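Local structure of TnpArep for protein (Escherichia coli, 4ER8) at residues A[75-80]-A[96-101]; A[51-56]-A[60-65]; A[36-41]-A[81-86]. The protein binds REP hairpin sequences and cleaves and recombines the bacterial interspersed mosaic elements that contain them. All blocks are in the same frame, centred on the assembly; numbering follows the deposited sequence.

In the fold
Contact 2, the hairpin of strands 49-55 and 59-65, is part of the four-stranded antiparallel sheet. Helix 73-87 follows it in the chain, packs on the face bearing Trp53, Met60 and Cys62, and serves both contact 1 and contact 3. The centre of contact 1 lies about 12 Å from that of each of the others, and those of contacts 2 and 3 are about 15 Å apart. Along the chain contact 3 spans contact 2, whereas contacts 1 and 3 alternate their segments. All three touch: Trp77 packs on Trp64, Met60 and Cys62, Trp53 meets Ile39, and Lys81 NZ probably hydrogen-bonds Arg97 O. The nickel site and the DNA-binding helix thus share one framework.

Contact 1: A[75-80]-A[96-101]; sequences SRWREI and PRFWEH. With nucleotides of chain B.
Trp77 and Phe98 meet ring to ring, and this one pair makes the contact between helix 73-87 and the residues leading into strand 99-102. The indole leads with its five-membered ring: Trp77 CD1 stands over one face of the phenyl ring, 3.5 Å from Phe98 CZ. The two planes are inclined at 42°, with the centroids of the indole five-membered ring and the phenyl ring 4.2 Å apart. Phe98 CG sits between its backbone N and carbonyl carbon (chi1 57°), which brings the ring against Trp77 of the helix, while Arg97 next to it starts off the other way. Arg6 adds a cation-pi contact to Phe98, and Trp64 stacks on Trp77.

DNA occupies the flank of the pair. DC30 of chain B brings OP1 to the edge of the phenyl ring, near its plane, 3.7 Å from Phe98 CD2. Arg97 bends at chi3 (63°) and holds the next phosphate: Arg97 NE gives a hydrogen bond of 2.8 Å to OP2 of DC31 of chain B, in the guanidinium plane, with a weak one from NH2 beside it. One face of the same guanidinium lies over C6 of that cytosine. Farther along, Trp99 covers the base of DT2 of chain B, whose N3 donates to Glu100 O in a nearly straight bond of 2.8 Å, while His101 ND1 donates to its O4 at 2.7 Å. The aromatic pair thus joins helix 73-87 to the lead-in of edge strand 99-102 in the RNA-recognition-motif fold of this HUH nuclease, and the thymine grip is consistent with a guide-sequence site.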
# COMPACT_ATOMS: atom_id res chain seq x y z
N SER A 75 2.93 14.19 4.42
CA SER A 75 3.68 14.01 5.67
C SER A 75 3.70 12.57 6.08
O SER A 75 4.76 12.00 6.36
CB SER A 75 3.03 14.83 6.75
OG SER A 75 3.01 16.18 6.34
N ARG A 76 2.51 11.97 6.11
CA ARG A 76 2.40 10.63 6.60
C ARG A 76 3.34 9.70 5.84
O ARG A 76 4.02 8.91 6.45
CB ARG A 76 0.95 10.15 6.61
CG ARG A 76 0.05 10.97 7.58
CD ARG A 76 -1.41 10.55 7.46
NE ARG A 76 -2.33 11.09 8.46
CZ ARG A 76 -2.91 12.29 8.44
NH1 ARG A 76 -2.64 13.17 7.48
NH2 ARG A 76 -3.78 12.65 9.39
N TRP A 77 3.42 9.83 4.51
CA TRP A 77 4.27 8.95 3.74
C TRP A 77 5.70 9.34 3.98
O TRP A 77 6.60 8.50 3.91
CB TRP A 77 3.99 9.04 2.24
CG TRP A 77 2.99 8.06 1.75
CD1 TRP A 77 1.87 8.34 1.06
CD2 TRP A 77 3.00 6.64 1.93
NE1 TRP A 77 1.17 7.20 0.79
CE2 TRP A 77 1.85 6.13 1.31
CE3 TRP A 77 3.87 5.75 2.57
CZ2 TRP A 77 1.54 4.77 1.29
CZ3 TRP A 77 3.58 4.39 2.53
CH2 TRP A 77 2.41 3.91 1.90
N ARG A 78 5.92 10.62 4.24
CA ARG A 78 7.30 11.03 4.38
C ARG A 78 7.88 10.43 5.64
O ARG A 78 8.99 9.89 5.63
CB ARG A 78 7.46 12.53 4.37
CG ARG A 78 8.90 12.91 4.37
CD ARG A 78 9.17 14.11 5.20
NE ARG A 78 8.74 15.39 4.63
CZ ARG A 78 7.92 16.24 5.25
NH1 ARG A 78 7.39 15.93 6.46
NH2 ARG A 78 7.62 17.39 4.67
N GLU A 79 7.09 10.46 6.71
CA GLU A 79 7.57 9.87 7.92
C GLU A 79 7.72 8.36 7.76
O GLU A 79 8.75 7.79 8.12
CB GLU A 79 6.70 10.26 9.12
CG GLU A 79 6.72 11.78 9.52
CD GLU A 79 8.14 12.39 9.69
OE1 GLU A 79 9.12 11.64 10.00
OE2 GLU A 79 8.25 13.64 9.53
N ILE A 80 6.74 7.68 7.15
CA ILE A 80 6.84 6.22 7.07
C ILE A 80 8.11 5.75 6.41
O ILE A 80 8.84 4.96 6.97
CB ILE A 80 5.61 5.55 6.41
CG1 ILE A 80 4.35 5.83 7.22
CG2 ILE A 80 5.80 4.05 6.27
CD1 ILE A 80 3.12 5.53 6.47
N PRO A 96 11.51 7.47 -5.31
CA PRO A 96 11.08 8.77 -4.81
C PRO A 96 9.58 8.96 -4.93
O PRO A 96 8.92 8.39 -5.82
CB PRO A 96 11.82 9.74 -5.76
CG PRO A 96 13.13 9.04 -6.03
CD PRO A 96 12.67 7.59 -6.22
N ARG A 97 9.05 9.79 -4.05
CA ARG A 97 7.63 10.01 -3.89
C ARG A 97 6.85 8.69 -4.00
O ARG A 97 7.29 7.68 -3.46
CB ARG A 97 7.17 11.11 -4.83
CG ARG A 97 8.16 12.28 -4.84
CD ARG A 97 7.75 13.36 -5.82
NE ARG A 97 6.47 13.96 -5.47
CZ ARG A 97 5.86 14.92 -6.15
NH1 ARG A 97 6.43 15.44 -7.22
NH2 ARG A 97 4.69 15.40 -5.73
N PHE A 98 5.69 8.72 -4.68
CA PHE A 98 4.73 7.61 -4.68
C PHE A 98 3.53 7.94 -5.57
O PHE A 98 3.26 9.12 -5.85
CB PHE A 98 4.23 7.34 -3.25
CG PHE A 98 3.61 8.54 -2.61
CD1 PHE A 98 2.24 8.80 -2.75
CD2 PHE A 98 4.38 9.42 -1.82
CE1 PHE A 98 1.65 9.93 -2.16
CE2 PHE A 98 3.78 10.54 -1.21
CZ PHE A 98 2.42 10.81 -1.41
N TRP A 99 2.79 6.91 -5.99
CA TRP A 99 1.61 7.07 -6.79
C TRP A 99 0.41 7.27 -5.90
O TRP A 99 0.24 6.55 -4.92
CB TRP A 99 1.43 5.85 -7.69
CG TRP A 99 0.10 5.79 -8.41
CD1 TRP A 99 -1.05 5.15 -8.00
CD2 TRP A 99 -0.21 6.40 -9.66
NE1 TRP A 99 -2.05 5.32 -8.91
CE2 TRP A 99 -1.57 6.11 -9.94
CE3 TRP A 99 0.52 7.17 -10.57
CZ2 TRP A 99 -2.21 6.55 -11.10
CZ3 TRP A 99 -0.13 7.64 -11.72
CH2 TRP A 99 -1.47 7.33 -11.98
N GLU A 100 -0.44 8.25 -6.24
CA GLU A 100 -1.64 8.60 -5.46
C GLU A 100 -2.85 8.68 -6.35
O GLU A 100 -2.82 9.33 -7.42
CB GLU A 100 -1.50 9.96 -4.80
CG GLU A 100 -2.87 10.60 -4.28
CD GLU A 100 -3.55 11.50 -5.32
OE1 GLU A 100 -4.71 11.24 -5.75
OE2 GLU A 100 -2.90 12.47 -5.73
N HIS A 101 -3.94 8.06 -5.90
CA HIS A 101 -5.18 8.20 -6.61
C HIS A 101 -6.36 8.28 -5.67
O HIS A 101 -6.56 7.41 -4.78
CB HIS A 101 -5.37 7.07 -7.63
CG HIS A 101 -6.78 6.93 -8.12
ND1 HIS A 101 -7.29 7.70 -9.15
CD2 HIS A 101 -7.79 6.13 -7.70
CE1 HIS A 101 -8.56 7.38 -9.34
NE2 HIS A 101 -8.89 6.42 -8.48
P DT B 2 -3.78 12.10 -16.68
OP1 DT B 2 -3.19 12.38 -18.02
OP2 DT B 2 -4.37 10.77 -16.44
O5' DT B 2 -2.61 12.35 -15.64
C5' DT B 2 -1.58 13.28 -15.85
C4' DT B 2 -0.65 13.10 -14.65
O4' DT B 2 -1.51 12.85 -13.50
C3' DT B 2 0.30 11.91 -14.74
O3' DT B 2 1.44 12.24 -14.04
C2' DT B 2 -0.42 10.87 -13.90
C1' DT B 2 -1.07 11.71 -12.81
N1 DT B 2 -2.17 10.99 -12.08
C2 DT B 2 -2.06 10.76 -10.72
O2 DT B 2 -1.14 11.13 -10.03
N3 DT B 2 -3.10 10.08 -10.13
C4 DT B 2 -4.22 9.56 -10.74
O4 DT B 2 -5.09 8.93 -10.11
C5 DT B 2 -4.29 9.81 -12.17
C7 DT B 2 -5.51 9.31 -12.95
C6 DT B 2 -3.28 10.51 -12.76
P DC B 31 4.25 14.43 -2.14
OP1 DC B 31 2.83 14.18 -1.92
OP2 DC B 31 5.02 13.72 -3.13
O5' DC B 31 4.39 16.00 -2.41
C5' DC B 31 3.69 17.02 -1.66
C4' DC B 31 3.88 18.38 -2.33
O4' DC B 31 5.30 18.66 -2.24
C3' DC B 31 3.52 18.45 -3.83
O3' DC B 31 2.55 19.40 -3.89
C2' DC B 31 4.76 18.98 -4.53
C1' DC B 31 5.70 19.34 -3.40
N1 DC B 31 7.03 18.80 -3.64
C2 DC B 31 8.09 19.67 -3.83
O2 DC B 31 7.81 20.87 -3.77
N3 DC B 31 9.33 19.13 -4.06
C4 DC B 31 9.54 17.79 -4.10
N4 DC B 31 10.78 17.25 -4.32
C5 DC B 31 8.44 16.92 -3.93
C6 DC B 31 7.23 17.45 -3.70
P DC B 30 8.95 10.71 -0.46
OP1 DC B 30 7.92 9.67 -0.63
OP2 DC B 30 10.01 10.85 -1.50
O5' DC B 30 8.28 12.17 -0.29
C5' DC B 30 7.27 12.36 0.65
C4' DC B 30 6.78 13.81 0.67
O4' DC B 30 7.85 14.65 1.10
C3' DC B 30 6.35 14.41 -0.64
O3' DC B 30 4.98 14.21 -0.74
C2' DC B 30 6.63 15.89 -0.47
C1' DC B 30 7.82 15.91 0.47
N1 DC B 30 9.19 16.10 -0.14
C2 DC B 30 9.72 17.36 -0.32
O2 DC B 30 9.02 18.31 -0.02
N3 DC B 30 10.98 17.52 -0.85
C4 DC B 30 11.70 16.44 -1.19
N4 DC B 30 12.91 16.61 -1.68
C5 DC B 30 11.19 15.13 -1.01
C6 DC B 30 9.96 15.01 -0.47

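Contact 2: A[51-56]-A[60-65]; sequences NAWVVL and MHCIWT. With NI (nickel (II) ion), chain C.
The HUH metal site of the nuclease takes His59 and His61 from this hairpin, where His61, across from Val54, binds the nickel ion through NE2 at 2.0 Å. His61 CG lies anti to the carbonyl carbon (chi1 -57°), a turn that carries NE2 to the metal; the ring's rotation is then fixed from both ends, by the nickel at NE2 and by Thr17 OG1 at ND1. Asn119, His123 and Glu161, from elsewhere in the chain, complete the site. Val54 CG2 approaches the imidazole edge, and in the backbone Val54 N donates to His61 O at 3.0 Å; the return bond is weak.

Strands 49-55 and 59-65 belong to the antiparallel sheet of the RNA-recognition-motif fold, with alternate residues facing opposite ways. Ala52, Val54, His61 and Ile63 face helix 106-122, while Trp53, Val55, Met60 and Cys62 face helices 32-45 and 73-87. Near its start the pairing contains a classic beta bulge, in which Asn51 and Ala52 both face Ile63. Ile63 N donates to Ala52 O at 2.8 Å, and Asn51 ND2 points to Thr65 OG1 in its amide plane, though the modelled length is doubtfully short.

On the face that carries Trp53 and Cys62, the indole lies across the cysteine: Cys62 CB makes a CH-pi contact 3.5 Å from the centroid of the Trp53 five-membered ring, and Cys62 SG stands 4.0 Å above that of the six-membered ring. Met60 SD comes to the indole edge instead, a Met-aromatic contact in which Trp53 NE1 gives a weak hydrogen bond of 3.5 Å. With an alanine in place of Trp53, Cys62 would probably face a gap and Met60 SD would lose its donor. Trp64 NE1 meets Trp53 CZ3 at 3.4 Å, the rings tilted by 43°.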
# COMPACT_ATOMS: atom_id res chain seq x y z
N ASN A 51 -7.65 1.29 5.22
CA ASN A 51 -8.71 0.56 4.55
C ASN A 51 -8.17 -0.78 4.04
O ASN A 51 -8.79 -1.83 4.28
CB ASN A 51 -9.28 1.38 3.41
CG ASN A 51 -10.12 2.53 3.88
OD1 ASN A 51 -11.27 2.35 4.23
ND2 ASN A 51 -9.55 3.73 3.88
N ALA A 52 -7.01 -0.74 3.39
CA ALA A 52 -6.33 -1.96 3.00
C ALA A 52 -4.84 -1.76 2.71
O ALA A 52 -4.40 -0.66 2.42
CB ALA A 52 -7.02 -2.60 1.82
N TRP A 53 -4.08 -2.85 2.76
CA TRP A 53 -2.67 -2.75 2.48
C TRP A 53 -2.11 -4.12 2.08
O TRP A 53 -2.47 -5.10 2.71
CB TRP A 53 -2.00 -2.22 3.74
CG TRP A 53 -0.69 -1.54 3.60
CD1 TRP A 53 0.40 -1.95 2.87
CD2 TRP A 53 -0.28 -0.34 4.29
NE1 TRP A 53 1.44 -1.05 3.03
CE2 TRP A 53 1.05 -0.08 3.92
CE3 TRP A 53 -0.92 0.53 5.19
CZ2 TRP A 53 1.75 1.04 4.41
CZ3 TRP A 53 -0.23 1.63 5.66
CH2 TRP A 53 1.08 1.88 5.27
N VAL A 54 -1.30 -4.19 1.02
CA VAL A 54 -0.38 -5.32 0.82
C VAL A 54 1.06 -4.85 0.89
O VAL A 54 1.40 -3.74 0.47
CB VAL A 54 -0.40 -5.94 -0.57
CG1 VAL A 54 -1.27 -7.12 -0.63
CG2 VAL A 54 -0.69 -4.90 -1.64
N VAL A 55 1.91 -5.75 1.35
CA VAL A 55 3.33 -5.57 1.21
C VAL A 55 3.89 -6.67 0.33
O VAL A 55 3.66 -7.86 0.56
CB VAL A 55 4.00 -5.69 2.54
CG1 VAL A 55 5.52 -5.47 2.37
CG2 VAL A 55 3.35 -4.71 3.53
N LEU A 56 4.65 -6.29 -0.67
CA LEU A 56 5.28 -7.29 -1.47
C LEU A 56 6.74 -7.22 -1.08
O LEU A 56 7.11 -6.36 -0.26
CB LEU A 56 4.98 -7.08 -2.96
CG LEU A 56 3.49 -7.47 -3.06
CD1 LEU A 56 2.57 -6.27 -3.24
CD2 LEU A 56 3.22 -8.54 -4.11
N MET A 60 4.64 -1.87 -2.32
CA MET A 60 3.42 -2.07 -1.60
C MET A 60 2.37 -1.19 -2.22
O MET A 60 2.71 -0.19 -2.87
CB MET A 60 3.61 -1.78 -0.11
CG MET A 60 3.94 -0.37 0.32
SD MET A 60 4.75 -0.32 2.00
CE MET A 60 5.13 1.38 2.12
N HIS A 61 1.11 -1.57 -2.05
CA HIS A 61 -0.03 -0.79 -2.45
C HIS A 61 -0.93 -0.66 -1.26
O HIS A 61 -1.05 -1.62 -0.49
CB HIS A 61 -0.81 -1.53 -3.50
CG HIS A 61 -0.03 -1.91 -4.70
ND1 HIS A 61 0.25 -1.02 -5.71
CD2 HIS A 61 0.51 -3.09 -5.07
CE1 HIS A 61 0.96 -1.63 -6.65
NE2 HIS A 61 1.12 -2.89 -6.30
N CYS A 62 -1.60 0.47 -1.10
CA CYS A 62 -2.55 0.53 0.02
C CYS A 62 -3.65 1.59 -0.13
O CYS A 62 -3.60 2.44 -1.02
CB CYS A 62 -1.77 0.73 1.31
SG CYS A 62 -1.03 2.33 1.35
N ILE A 63 -4.66 1.52 0.72
CA ILE A 63 -5.74 2.53 0.78
C ILE A 63 -5.92 3.17 2.16
O ILE A 63 -6.05 2.44 3.16
CB ILE A 63 -7.07 1.94 0.37
CG1 ILE A 63 -6.99 1.37 -1.05
CG2 ILE A 63 -8.12 3.01 0.42
CD1 ILE A 63 -8.15 0.41 -1.44
N TRP A 64 -5.91 4.50 2.23
CA TRP A 64 -6.09 5.23 3.51
C TRP A 64 -7.28 6.14 3.48
O TRP A 64 -7.70 6.62 2.42
CB TRP A 64 -4.93 6.18 3.84
CG TRP A 64 -3.58 5.60 3.94
CD1 TRP A 64 -3.26 4.30 4.04
CD2 TRP A 64 -2.35 6.34 4.01
NE1 TRP A 64 -1.89 4.16 4.11
CE2 TRP A 64 -1.32 5.40 4.12
CE3 TRP A 64 -2.04 7.70 3.98
CZ2 TRP A 64 0.04 5.78 4.17
CZ3 TRP A 64 -0.68 8.08 4.04
CH2 TRP A 64 0.34 7.12 4.13
N THR A 65 -7.80 6.43 4.65
CA THR A 65 -8.86 7.42 4.78
C THR A 65 -8.40 8.29 5.92
O THR A 65 -8.09 7.80 7.01
CB THR A 65 -10.19 6.78 5.18
OG1 THR A 65 -10.67 5.99 4.08
CG2 THR A 65 -11.23 7.86 5.55
NI NI C . 1.90 -4.42 -7.32

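Contact 3: A[36-41]-A[81-86]; sequences RHAIIK and KKQFTH. With nucleotides of chain B.
Ala38 faces Gln83 and Phe84 where helix 32-45 passes helix 73-87, and the apolar part of the contact is concentrated at this one methyl group. Ala38 CB lies 3.6 Å from Gln83 CB and 4.1 Å from Phe84 CB. With so small a side chain between them, the axes of segments 36-41 and 81-86 come within 8.5 Å, their directions 138° apart. A chi1 of 180° carries the Phe84 side chain onward to Leu27, Leu28, Met34 and Leu35.

A second kind of interaction is made by long polar side chains. Lys41 crosses Gln83 at about a right angle, its CE 3.8 Å from Gln83 NE2, which is packing of methylene on amide. Gln83, bent at chi2 (-69°), turns the same NE2 to the DNA, where it donates to OP1 of DG14 of chain B at 3.2 Å. Lys41 NZ stays 3.7 Å from OP2 of that DG14, where its charge may still favour the phosphate, at a distance long for a bond.

Ammonium and hydroxyl groups of helix 73-87 make further polar contacts with the DNA. Lys82 NZ donates to N3 of DC27 of chain B at 3.1 Å and also forms a salt bridge with Glu79. Thr85 OG1 lies 2.6 Å from OP1 of DT29 of chain B, with Lys81 O as another possible acceptor. Lys81 NZ, meanwhile, is held by Gln95 O and Arg97 O and pairs with a phosphate.

The chemistry is therefore divided: one alanine methyl lets the helices pass closely, while helix 73-87 reads the bound hairpin through phosphate contacts of Gln83 and Lys81 and a base contact of Lys82.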
# COMPACT_ATOMS: atom_id res chain seq x y z
N ARG A 36 6.18 -2.91 9.59
CA ARG A 36 5.03 -2.90 10.47
C ARG A 36 5.25 -1.86 11.56
O ARG A 36 4.41 -0.98 11.77
CB ARG A 36 4.80 -4.28 11.07
CG ARG A 36 3.61 -5.05 10.50
CD ARG A 36 3.65 -6.55 10.91
NE ARG A 36 3.21 -6.91 12.28
CZ ARG A 36 2.45 -6.18 13.09
NH1 ARG A 36 1.99 -4.98 12.73
NH2 ARG A 36 2.13 -6.66 14.29
N HIS A 37 6.42 -1.92 12.20
CA HIS A 37 6.73 -1.03 13.31
C HIS A 37 6.64 0.45 12.91
O HIS A 37 5.96 1.23 13.57
CB HIS A 37 8.05 -1.43 13.99
CG HIS A 37 7.94 -2.71 14.80
ND1 HIS A 37 8.67 -3.85 14.52
CD2 HIS A 37 7.16 -3.02 15.87
CE1 HIS A 37 8.35 -4.81 15.37
NE2 HIS A 37 7.43 -4.33 16.20
N ALA A 38 7.26 0.79 11.78
CA ALA A 38 7.27 2.15 11.22
C ALA A 38 5.90 2.75 10.99
O ALA A 38 5.64 3.90 11.37
CB ALA A 38 8.07 2.18 9.94
N ILE A 39 5.02 1.98 10.36
CA ILE A 39 3.66 2.44 10.07
C ILE A 39 2.93 2.72 11.36
O ILE A 39 2.22 3.72 11.48
CB ILE A 39 2.86 1.38 9.30
CG1 ILE A 39 3.49 1.10 7.92
CG2 ILE A 39 1.38 1.74 9.27
CD1 ILE A 39 3.15 -0.29 7.36
N ILE A 40 3.12 1.82 12.33
CA ILE A 40 2.61 1.98 13.70
C ILE A 40 3.02 3.32 14.34
O ILE A 40 2.16 4.09 14.81
CB ILE A 40 3.12 0.87 14.62
CG1 ILE A 40 2.88 -0.54 14.05
CG2 ILE A 40 2.56 1.08 16.04
CD1 ILE A 40 1.44 -0.83 13.77
N LYS A 41 4.33 3.60 14.34
CA LYS A 41 4.86 4.83 14.94
C LYS A 41 4.20 6.07 14.35
O LYS A 41 3.83 6.98 15.08
CB LYS A 41 6.39 4.90 14.81
CG LYS A 41 7.08 6.04 15.60
CD LYS A 41 7.93 5.49 16.78
CE LYS A 41 9.27 6.27 17.03
NZ LYS A 41 9.16 7.58 17.78
N LYS A 81 8.39 6.25 5.21
CA LYS A 81 9.58 5.82 4.46
C LYS A 81 10.77 6.22 5.26
O LYS A 81 11.78 5.55 5.22
CB LYS A 81 9.68 6.48 3.08
CG LYS A 81 8.59 6.09 2.11
CD LYS A 81 8.46 7.06 0.96
CE LYS A 81 8.86 6.44 -0.33
NZ LYS A 81 8.83 7.44 -1.43
N LYS A 82 10.65 7.32 6.01
CA LYS A 82 11.78 7.77 6.84
C LYS A 82 12.09 6.79 7.98
O LYS A 82 13.21 6.28 8.04
CB LYS A 82 11.56 9.17 7.38
CG LYS A 82 12.78 9.79 8.04
CD LYS A 82 12.73 11.33 8.01
CE LYS A 82 11.70 11.90 8.97
NZ LYS A 82 11.42 13.37 8.69
N GLN A 83 11.11 6.51 8.85
CA GLN A 83 11.32 5.53 9.93
C GLN A 83 11.93 4.27 9.40
O GLN A 83 12.94 3.82 9.88
CB GLN A 83 10.03 5.13 10.65
CG GLN A 83 9.25 6.25 11.28
CD GLN A 83 9.92 6.89 12.48
OE1 GLN A 83 9.97 8.12 12.57
NE2 GLN A 83 10.42 6.07 13.42
N PHE A 84 11.33 3.70 8.38
CA PHE A 84 11.83 2.43 7.89
C PHE A 84 13.24 2.55 7.30
O PHE A 84 14.05 1.63 7.45
CB PHE A 84 10.85 1.79 6.91
CG PHE A 84 11.32 0.48 6.37
CD1 PHE A 84 11.12 -0.69 7.09
CD2 PHE A 84 11.96 0.42 5.14
CE1 PHE A 84 11.55 -1.93 6.59
CE2 PHE A 84 12.41 -0.80 4.63
CZ PHE A 84 12.20 -1.98 5.37
N THR A 85 13.53 3.67 6.64
CA THR A 85 14.89 3.90 6.14
C THR A 85 15.89 3.92 7.32
O THR A 85 16.94 3.27 7.27
CB THR A 85 14.96 5.15 5.28
OG1 THR A 85 14.35 4.86 4.01
CG2 THR A 85 16.40 5.57 5.04
N HIS A 86 15.49 4.63 8.38
CA HIS A 86 16.26 4.74 9.63
C HIS A 86 16.49 3.37 10.24
O HIS A 86 17.65 2.94 10.40
CB HIS A 86 15.51 5.63 10.63
CG HIS A 86 16.29 5.97 11.86
ND1 HIS A 86 17.62 6.37 11.82
CD2 HIS A 86 15.93 5.99 13.17
CE1 HIS A 86 18.04 6.60 13.05
NE2 HIS A 86 17.04 6.38 13.89
P DT B 29 14.30 8.38 2.91
OP1 DT B 29 13.46 7.29 3.48
OP2 DT B 29 15.29 8.13 1.84
O5' DT B 29 13.39 9.66 2.55
C5' DT B 29 12.20 9.84 3.35
C4' DT B 29 11.24 10.84 2.74
O4' DT B 29 11.83 12.12 2.93
C3' DT B 29 11.00 10.72 1.23
O3' DT B 29 9.60 10.53 0.99
C2' DT B 29 11.60 11.99 0.64
C1' DT B 29 11.57 12.94 1.82
N1 DT B 29 12.67 13.94 1.79
C2 DT B 29 12.38 15.23 2.18
O2 DT B 29 11.28 15.56 2.54
N3 DT B 29 13.42 16.11 2.13
C4 DT B 29 14.70 15.79 1.72
O4 DT B 29 15.59 16.60 1.68
C5 DT B 29 14.93 14.45 1.32
C7 DT B 29 16.30 14.10 0.85
C6 DT B 29 13.92 13.57 1.38
P DC B 27 19.49 17.93 7.03
OP1 DC B 27 20.95 18.19 7.10
OP2 DC B 27 18.75 18.07 5.73
O5' DC B 27 19.24 16.46 7.62
C5' DC B 27 20.33 15.65 7.95
C4' DC B 27 19.82 14.28 8.34
O4' DC B 27 18.73 14.45 9.29
C3' DC B 27 19.23 13.48 7.20
O3' DC B 27 19.55 12.22 7.45
C2' DC B 27 17.73 13.53 7.37
C1' DC B 27 17.57 13.81 8.86
N1 DC B 27 16.43 14.70 9.08
C2 DC B 27 15.20 14.06 9.29
O2 DC B 27 15.19 12.82 9.29
N3 DC B 27 14.09 14.82 9.51
C4 DC B 27 14.16 16.15 9.48
N4 DC B 27 13.01 16.79 9.67
C5 DC B 27 15.41 16.83 9.26
C6 DC B 27 16.51 16.07 9.05
P DG B 14 12.51 9.44 15.23
OP1 DG B 14 12.59 7.99 14.88
OP2 DG B 14 11.55 9.95 16.25
O5' DG B 14 14.01 9.87 15.62
C5' DG B 14 15.22 9.50 14.92
C4' DG B 14 16.46 10.03 15.67
O4' DG B 14 16.57 11.49 15.62
C3' DG B 14 16.56 9.73 17.18
O3' DG B 14 17.94 9.72 17.56
C2' DG B 14 15.87 10.92 17.86
C1' DG B 14 16.38 12.03 16.94
N9 DG B 14 15.58 13.26 16.98
C8 DG B 14 14.29 13.45 17.44
N7 DG B 14 13.90 14.71 17.37
C5 DG B 14 15.03 15.37 16.86
C6 DG B 14 15.25 16.75 16.55
O6 DG B 14 14.44 17.68 16.70
N1 DG B 14 16.53 17.02 16.04
C2 DG B 14 17.50 16.04 15.86
N2 DG B 14 18.70 16.43 15.37
N3 DG B 14 17.30 14.75 16.14
C4 DG B 14 16.06 14.49 16.62